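Local coordinates for protein siderophore enterobactin esterase (Emericella nidulans, PDB 6GUO) that hydrolyses the bacterial siderophore enterobactin to dihydroxybenzoyl-serine units, releasing its iron inside the fungal cell, but does not cleave triacetylfusarinine C, at residues L57-A62 against Y104-P109; E133-I138 against F176-S181. All coordinates share one frame; numbering follows the deposited sequence.

Interaction 1. Residues L57-A62 against Y104-P109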
loop_
_atom_site.group_PDB
_atom_site.type_symbol
_atom_site.label_atom_id
_atom_site.label_comp_id
_atom_site.label_asym_id
_atom_site.label_seq_id
_atom_site.Cartn_x
_atom_site.Cartn_y
_atom_site.Cartn_z
ATOM N N LEU A 57 12.096 0.747 -8.286
ATOM C CA LEU A 57 11.967 1.163 -6.895
ATOM C C LEU A 57 13.296 0.995 -6.166
ATOM O O LEU A 57 13.867 -0.085 -6.193
ATOM C CB LEU A 57 10.915 0.310 -6.185
ATOM C CG LEU A 57 9.569 0.059 -6.866
ATOM C CD1 LEU A 57 8.788 -0.987 -6.081
ATOM C CD2 LEU A 57 8.776 1.342 -6.968
ATOM N N VAL A 58 13.772 2.055 -5.515
ATOM C CA VAL A 58 14.902 1.927 -4.573
ATOM C C VAL A 58 14.331 1.718 -3.169
ATOM O O VAL A 58 13.147 1.940 -2.960
ATOM C CB VAL A 58 15.906 3.092 -4.671
ATOM C CG1 VAL A 58 16.524 3.108 -6.063
ATOM C CG2 VAL A 58 15.278 4.440 -4.329
ATOM N N ASP A 59 15.154 1.263 -2.223
ATOM C CA ASP A 59 14.657 0.598 -0.989
ATOM C C ASP A 59 13.695 -0.525 -1.370
ATOM O O ASP A 59 12.587 -0.646 -0.821
ATOM C CB ASP A 59 13.958 1.565 -0.023
ATOM C CG ASP A 59 14.889 2.593 0.563
ATOM O OD1 ASP A 59 16.014 2.232 0.979
ATOM O OD2 ASP A 59 14.482 3.768 0.652
ATOM N N GLY A 60 14.124 -1.329 -2.334
ATOM C CA GLY A 60 13.267 -2.323 -2.976
ATOM C C GLY A 60 12.518 -3.259 -2.045
ATOM O O GLY A 60 11.336 -3.546 -2.270
ATOM N N ASN A 61 13.194 -3.708 -0.986
ATOM C CA ASN A 61 12.603 -4.664 -0.039
ATOM C C ASN A 61 11.382 -4.096 0.689
ATOM O O ASN A 61 10.530 -4.860 1.135
ATOM C CB ASN A 61 13.603 -5.137 1.026
ATOM C CG ASN A 61 14.939 -5.555 0.451
ATOM O OD1 ASN A 61 15.794 -4.714 0.209
ATOM N ND2 ASN A 61 15.137 -6.856 0.262
ATOM N N ALA A 62 11.323 -2.771 0.839
ATOM C CA ALA A 62 10.240 -2.097 1.570
ATOM C C ALA A 62 9.038 -1.701 0.718
ATOM O O ALA A 62 7.984 -1.379 1.272
ATOM C CB ALA A 62 10.791 -0.859 2.262
ATOM N N TYR A 104 24.802 4.876 1.564
ATOM C CA TYR A 104 25.839 4.990 0.533
ATOM C C TYR A 104 25.218 5.007 -0.868
ATOM O O TYR A 104 25.526 5.885 -1.678
ATOM C CB TYR A 104 26.860 3.854 0.645
ATOM C CG TYR A 104 27.929 3.927 -0.418
ATOM C CD1 TYR A 104 28.881 4.944 -0.401
ATOM C CD2 TYR A 104 27.974 3.000 -1.458
ATOM C CE1 TYR A 104 29.859 5.028 -1.382
ATOM C CE2 TYR A 104 28.947 3.076 -2.446
ATOM C CZ TYR A 104 29.889 4.090 -2.403
ATOM O OH TYR A 104 30.859 4.169 -3.379
ATOM N N ASP A 105 24.339 4.043 -1.141
ATOM C CA ASP A 105 23.756 3.884 -2.472
ATOM C C ASP A 105 22.919 5.069 -2.949
ATOM O O ASP A 105 22.891 5.346 -4.147
ATOM C CB ASP A 105 22.903 2.609 -2.568
ATOM C CG ASP A 105 23.734 1.344 -2.669
ATOM O OD1 ASP A 105 23.283 0.315 -2.139
ATOM O OD2 ASP A 105 24.822 1.359 -3.274
ATOM N N LEU A 106 22.255 5.760 -2.025
ATOM C CA LEU A 106 21.248 6.763 -2.379
ATOM C C LEU A 106 21.690 8.224 -2.263
ATOM O O LEU A 106 20.969 9.108 -2.723
ATOM C CB LEU A 106 19.983 6.528 -1.535
ATOM C CG LEU A 106 19.352 5.139 -1.695
ATOM C CD1 LEU A 106 18.166 4.975 -0.755
ATOM C CD2 LEU A 106 18.926 4.881 -3.134
ATOM N N THR A 107 22.856 8.492 -1.676
ATOM C CA THR A 107 23.341 9.867 -1.529
ATOM C C THR A 107 24.382 10.200 -2.598
ATOM O O THR A 107 25.276 9.390 -2.860
ATOM C CB THR A 107 23.945 10.115 -0.144
ATOM O OG1 THR A 107 24.953 9.136 0.129
ATOM C CG2 THR A 107 22.855 10.048 0.928
ATOM N N PRO A 108 24.266 11.387 -3.224
ATOM C CA PRO A 108 25.205 11.737 -4.290
ATOM C C PRO A 108 26.582 12.153 -3.776
ATOM O O PRO A 108 26.698 12.628 -2.641
ATOM C CB PRO A 108 24.512 12.903 -4.998
ATOM C CG PRO A 108 23.667 13.536 -3.952
ATOM C CD PRO A 108 23.229 12.421 -3.044
ATOM N N PRO A 109 27.627 11.963 -4.603
ATOM C CA PRO A 109 28.954 12.417 -4.209
ATOM C C PRO A 109 29.009 13.939 -4.253
ATOM O O PRO A 109 28.438 14.550 -5.160
ATOM C CB PRO A 109 29.867 11.792 -5.263
ATOM C CG PRO A 109 29.014 11.679 -6.472
ATOM C CD PRO A 109 27.605 11.470 -5.994
#
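Asp59 OD1 forms a salt bridge with Arg102 NE while lying 3.9 Å from Leu106 CD1, so one carboxylate oxygen has a charged partner and a methyl neighbour. In this alpha/beta-hydrolase fold, Asp59 lies in the connection between strand 52-58 and helix 60-77, at the C-terminal end of the strand, where the catalytic machinery of such enzymes usually gathers. Its backbone is in the left-handed helical region (phi 52°, psi 47°), and the chain turns sharply there: a bond from Ala62 N to Asp59 O, 3.0 Å, closes the turn that leads into helix 60-77.

No hydrogen bond joins residues 57-62 to 104-109. The contact instead depends on the fork of Leu106, which buries 62 Å² of the 112 Å² total and uses each methyl differently. CD1 faces the carboxylate, with Asp59 OD2 at 4.1 Å, only slightly farther than OD1. CD2 lies over the branch point of Val58, 3.8 Å from CB, with CG2 of that residue at 3.9 Å. The Val58 and Leu106 side chains run past one another in opposing directions. With Leu106 CG lying beside the backbone N and anti to the carbonyl carbon (chi1 -58°), the first torsion carries the fork toward Val58 and Asp59.

Around this apolar meeting, Leu106 also touches Tyr166 and Phe170 of helix 166-177. Val58 contacts the GxSxG segment, which is consistent with a nucleophile elbow centred on Ser165; the interaction therefore lies beside the probable active site. All three touching residues are buried. Val58 CG1 stands a little farther off than the other valine carbons, 4.2 Å from Leu106 CD2.

Interaction 2. Residues E133-I138 against F176-S181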
loop_
_atom_site.group_PDB
_atom_site.type_symbol
_atom_site.label_atom_id
_atom_site.label_comp_id
_atom_site.label_asym_id
_atom_site.label_seq_id
_atom_site.Cartn_x
_atom_site.Cartn_y
_atom_site.Cartn_z
ATOM N N GLU A 133 27.309 5.689 -8.795
ATOM C CA GLU A 133 27.605 4.264 -8.993
ATOM C C GLU A 133 26.324 3.429 -9.051
ATOM O O GLU A 133 26.177 2.559 -9.910
ATOM C CB GLU A 133 28.511 3.733 -7.875
ATOM C CG GLU A 133 29.923 4.302 -7.890
ATOM C CD GLU A 133 30.749 3.907 -6.673
ATOM O OE1 GLU A 133 30.327 3.017 -5.902
ATOM O OE2 GLU A 133 31.834 4.495 -6.491
ATOM N N PHE A 134 25.401 3.711 -8.136
ATOM C CA PHE A 134 24.130 2.991 -8.060
ATOM C C PHE A 134 23.235 3.255 -9.274
ATOM O O PHE A 134 22.606 2.352 -9.817
ATOM C CB PHE A 134 23.399 3.372 -6.763
ATOM C CG PHE A 134 22.261 2.457 -6.405
ATOM C CD1 PHE A 134 22.403 1.070 -6.471
ATOM C CD2 PHE A 134 21.049 2.981 -5.963
ATOM C CE1 PHE A 134 21.359 0.231 -6.130
ATOM C CE2 PHE A 134 20.003 2.141 -5.616
ATOM C CZ PHE A 134 20.154 0.766 -5.701
ATOM N N LEU A 135 23.198 4.492 -9.700
ATOM C CA LEU A 135 22.426 4.891 -10.869
ATOM C C LEU A 135 22.972 4.243 -12.149
ATOM O O LEU A 135 22.207 3.802 -13.007
ATOM C CB LEU A 135 22.440 6.412 -10.972
ATOM C CG LEU A 135 21.564 7.127 -11.997
ATOM C CD1 LEU A 135 20.210 6.453 -12.177
ATOM C CD2 LEU A 135 21.370 8.567 -11.548
ATOM N N THR A 136 24.300 4.180 -12.255
ATOM C CA THR A 136 24.969 3.453 -13.336
ATOM C C THR A 136 24.594 1.967 -13.301
ATOM O O THR A 136 24.283 1.375 -14.337
ATOM C CB THR A 136 26.500 3.627 -13.240
ATOM O OG1 THR A 136 26.819 5.020 -13.326
ATOM C CG2 THR A 136 27.221 2.890 -14.346
ATOM N N PHE A 137 24.607 1.388 -12.102
ATOM C CA PHE A 137 24.228 -0.012 -11.884
ATOM C C PHE A 137 22.800 -0.304 -12.353
ATOM O O PHE A 137 22.560 -1.292 -13.050
ATOM C CB PHE A 137 24.410 -0.373 -10.399
ATOM C CG PHE A 137 23.897 -1.730 -10.026
ATOM C CD1 PHE A 137 24.556 -2.876 -10.448
ATOM C CD2 PHE A 137 22.762 -1.866 -9.227
ATOM C CE1 PHE A 137 24.089 -4.136 -10.099
ATOM C CE2 PHE A 137 22.294 -3.121 -8.874
ATOM C CZ PHE A 137 22.957 -4.258 -9.307
ATOM N N ILE A 138 21.862 0.566 -11.990
ATOM C CA ILE A 138 20.463 0.392 -12.395
ATOM C C ILE A 138 20.315 0.498 -13.917
ATOM O O ILE A 138 19.685 -0.354 -14.544
ATOM C CB ILE A 138 19.534 1.395 -11.680
ATOM C CG1 ILE A 138 19.475 1.065 -10.181
ATOM C CG2 ILE A 138 18.126 1.357 -12.272
ATOM C CD1 ILE A 138 18.888 2.165 -9.324
ATOM N N PHE A 176 18.118 15.613 -11.974
ATOM C CA PHE A 176 18.885 16.844 -12.175
ATOM C C PHE A 176 20.201 16.638 -12.921
ATOM O O PHE A 176 20.643 17.548 -13.608
ATOM C CB PHE A 176 19.139 17.574 -10.846
ATOM C CG PHE A 176 17.881 17.986 -10.116
ATOM C CD1 PHE A 176 16.744 18.420 -10.807
ATOM C CD2 PHE A 176 17.838 17.958 -8.727
ATOM C CE1 PHE A 176 15.600 18.795 -10.126
ATOM C CE2 PHE A 176 16.693 18.334 -8.044
ATOM C CZ PHE A 176 15.573 18.754 -8.743
ATOM N N THR A 177 20.809 15.456 -12.797
ATOM C CA THR A 177 22.108 15.176 -13.435
ATOM C C THR A 177 22.031 14.285 -14.680
ATOM O O THR A 177 22.904 14.375 -15.553
ATOM C CB THR A 177 23.099 14.557 -12.430
ATOM O OG1 THR A 177 22.643 13.269 -12.016
ATOM C CG2 THR A 177 23.262 15.458 -11.211
ATOM N N LYS A 178 21.013 13.428 -14.762
ATOM C CA LYS A 178 20.836 12.536 -15.907
ATOM C C LYS A 178 19.333 12.424 -16.222
ATOM O O LYS A 178 18.746 11.355 -16.078
ATOM C CB LYS A 178 21.494 11.177 -15.601
ATOM C CG LYS A 178 21.870 10.353 -16.832
ATOM C CD LYS A 178 22.888 9.255 -16.521
ATOM C CE LYS A 178 22.248 8.005 -15.930
ATOM N NZ LYS A 178 23.241 6.926 -15.650
ATOM N N PRO A 179 18.704 13.543 -16.658
ATOM C CA PRO A 179 17.238 13.599 -16.808
ATOM C C PRO A 179 16.610 12.584 -17.773
ATOM O O PRO A 179 15.430 12.266 -17.622
ATOM C CB PRO A 179 16.976 15.035 -17.292
ATOM C CG PRO A 179 18.282 15.540 -17.783
ATOM C CD PRO A 179 19.327 14.842 -16.973
ATOM N N SER A 180 17.376 12.083 -18.742
ATOM C CA SER A 180 16.888 11.036 -19.650
ATOM C C SER A 180 16.886 9.617 -19.061
ATOM O O SER A 180 16.394 8.698 -19.721
ATOM C CB SER A 180 17.695 11.042 -20.949
ATOM O OG SER A 180 17.569 12.293 -21.596
ATOM N N SER A 181 17.426 9.436 -17.847
ATOM C CA SER A 181 17.490 8.124 -17.174
ATOM C C SER A 181 16.144 7.422 -17.121
ATOM O O SER A 181 16.034 6.223 -17.401
ATOM C CB SER A 181 17.973 8.285 -15.731
ATOM O OG SER A 181 19.273 8.821 -15.678
#
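Leu135 and Lys178 carry most of this contact, losing 58 and 47 Å² of surface, each to the other segment, out of 141 Å² in all. The CE-NZ end of the lysine runs alongside the leucine, the two side chains pointing in opposite senses. Leu135 CG lies 4.1 Å from Lys178 CE and 4.0 Å from Lys178 NZ. Since no hydrogen bond crosses between the segments, this is van der Waals packing, even though a charged ammonium group takes part. The lysine chain starts out extended and bends at its third torsion (chi3 82°), which brings its end beside the leucine.

Ser181 adds a smaller patch of 15 Å²; in the conformer described, one of two modelled for this serine, its OG lies 4.3 Å from Leu135 CD1. Lys178 is the first residue to leave helical geometry after helix 166-177, and a type I beta turn runs from it to Ser181. The evidence for the turn is the bond from Ser181 N to Lys178 O, 2.9 Å long, together with the helical backbone angles of Pro179 and Ser180. In that same conformer Ser181 OG also donates to Lys178 O, in the carbonyl plane, which would give that oxygen two donors.

The contact thus joins the first turns of helix 131-150 to the exit of helix 166-177. The same Leu135 also packs on Phe170 and Ala174 of helix 166-177, and Ile138 on Phe170. Beyond the turn the chain enters strand 184-188, whose Tyr185 OH is hydrogen-bonded to Pro179 O, while Phe134 and Ile138 reach Val58 on strand 52-58 of the central sheet.

In the fold
The two interactions have centres 12 Å apart, and both segments of interaction 1 precede those of interaction 2 along the chain. Phe134 bridges them: its CE2 lies 3.6 Å from Val58 CG1 and 3.9 Å from Leu106 CD2. A polar link, probably a hydrogen bond, spans 2.8 Å between Tyr104 OH and Glu133 OE1. Helices 102-106 and 131-150 are consecutive, and the segment connecting them contains the proline-rich insertion that narrows the active site against flat triacetylfusarinine C. Interaction 1 packs Leu106, just ahead of that connection, on Val58 and Asp59, whereas interaction 2 packs the helix following it against the end of helix 166-177.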